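Local coordinates for ThiJ/PfpI family protein (Francisella tularensis subsp. novicida, PDB 4P5P) that is a virulence-associated member of the DJ-1/PfpI family that probably has glyoxalase III activity, at residues S188-S191 with S195-K198. Numbering follows the deposited sequence. Where two conformers were deposited one is given.
Sequences SSAS and SYVK
The peptide link between Ser-189 and Ala-190 lies over one face of the Tyr-196 ring. Ala-190 N lies 3.6 Å above the plane of the Tyr-196 ring, displaced toward the rim. The carbonyl carbon of Ser-189 sits over the same face. Ala-190 CB meets the inner part of the ring, 3.7 Å from Tyr-196 CD1. The phenol group reaches past this backbone to Ser-188. There Ser-188 OG lies at the ring edge, in its plane, and makes a short hydrogen bond of 2.6 Å with Tyr-196 OH. Either hydroxyl could be the donor. The chi1 of Ser-188, 68°, places OG between the backbone N and the carbonyl carbon, on the side of the phenol. Face packing and the hydroxyl bond together probably limit rotation of the ring. Lys-198 adds a light contact through CD, while its NZ forms a salt bridge with Glu-154. Ala-190 N, over the ring, donates a hydrogen bond to Gln-207 OE1. The contact is surface packing in a DJ-1/PfpI family fold. It joins the two ends of the connection from strand 186-187 of the small two-stranded parallel sheet to 197-200, the antiparallel edge strand of the flavodoxin-like main sheet.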
# COMPACT_ATOMS: atom_id res chain seq x y z
N SER A 188 7.12 14.71 3.31
CA SER A 188 7.98 15.28 2.26
C SER A 188 7.79 14.51 0.97
O SER A 188 7.25 13.41 0.96
CB SER A 188 9.45 15.26 2.67
OG SER A 188 9.96 13.95 2.73
N SER A 189 8.23 15.11 -0.14
CA SER A 189 8.16 14.46 -1.44
C SER A 189 9.30 14.91 -2.33
O SER A 189 9.87 16.00 -2.15
CB SER A 189 6.81 14.74 -2.14
OG SER A 189 6.67 16.12 -2.49
N ALA A 190 9.64 14.06 -3.28
CA ALA A 190 10.58 14.42 -4.32
C ALA A 190 9.82 15.03 -5.48
O ALA A 190 8.60 15.13 -5.45
CB ALA A 190 11.38 13.21 -4.76
N SER A 191 10.55 15.45 -6.50
CA SER A 191 9.93 15.95 -7.71
C SER A 191 9.00 14.90 -8.32
O SER A 191 9.18 13.71 -8.08
CB SER A 191 11.00 16.35 -8.72
OG SER A 191 10.43 17.07 -9.79
N SER A 195 11.54 8.53 -7.91
CA SER A 195 11.56 7.54 -6.84
C SER A 195 11.91 8.21 -5.52
O SER A 195 12.90 8.95 -5.42
CB SER A 195 12.55 6.43 -7.15
OG SER A 195 12.56 5.44 -6.13
N TYR A 196 11.09 7.95 -4.50
CA TYR A 196 11.26 8.57 -3.19
C TYR A 196 10.70 7.68 -2.11
O TYR A 196 9.52 7.35 -2.12
CB TYR A 196 10.58 9.93 -3.15
CG TYR A 196 10.95 10.78 -1.95
CD1 TYR A 196 12.26 11.19 -1.75
CD2 TYR A 196 10.00 11.19 -1.04
CE1 TYR A 196 12.60 11.99 -0.67
CE2 TYR A 196 10.33 11.99 0.05
CZ TYR A 196 11.64 12.38 0.23
OH TYR A 196 11.98 13.17 1.31
N VAL A 197 11.58 7.28 -1.19
CA VAL A 197 11.24 6.36 -0.12
C VAL A 197 11.71 6.91 1.22
O VAL A 197 12.85 7.33 1.36
CB VAL A 197 11.87 4.97 -0.36
CG1 VAL A 197 11.54 4.01 0.78
CG2 VAL A 197 11.40 4.41 -1.69
N LYS A 198 10.81 6.88 2.20
CA LYS A 198 11.11 7.27 3.56
C LYS A 198 11.02 6.08 4.51
O LYS A 198 10.19 5.20 4.31
CB LYS A 198 10.14 8.37 4.02
CG LYS A 198 10.25 9.67 3.21
CD LYS A 198 11.63 10.33 3.31
CE LYS A 198 12.02 10.66 4.73
NZ LYS A 198 13.27 11.46 4.82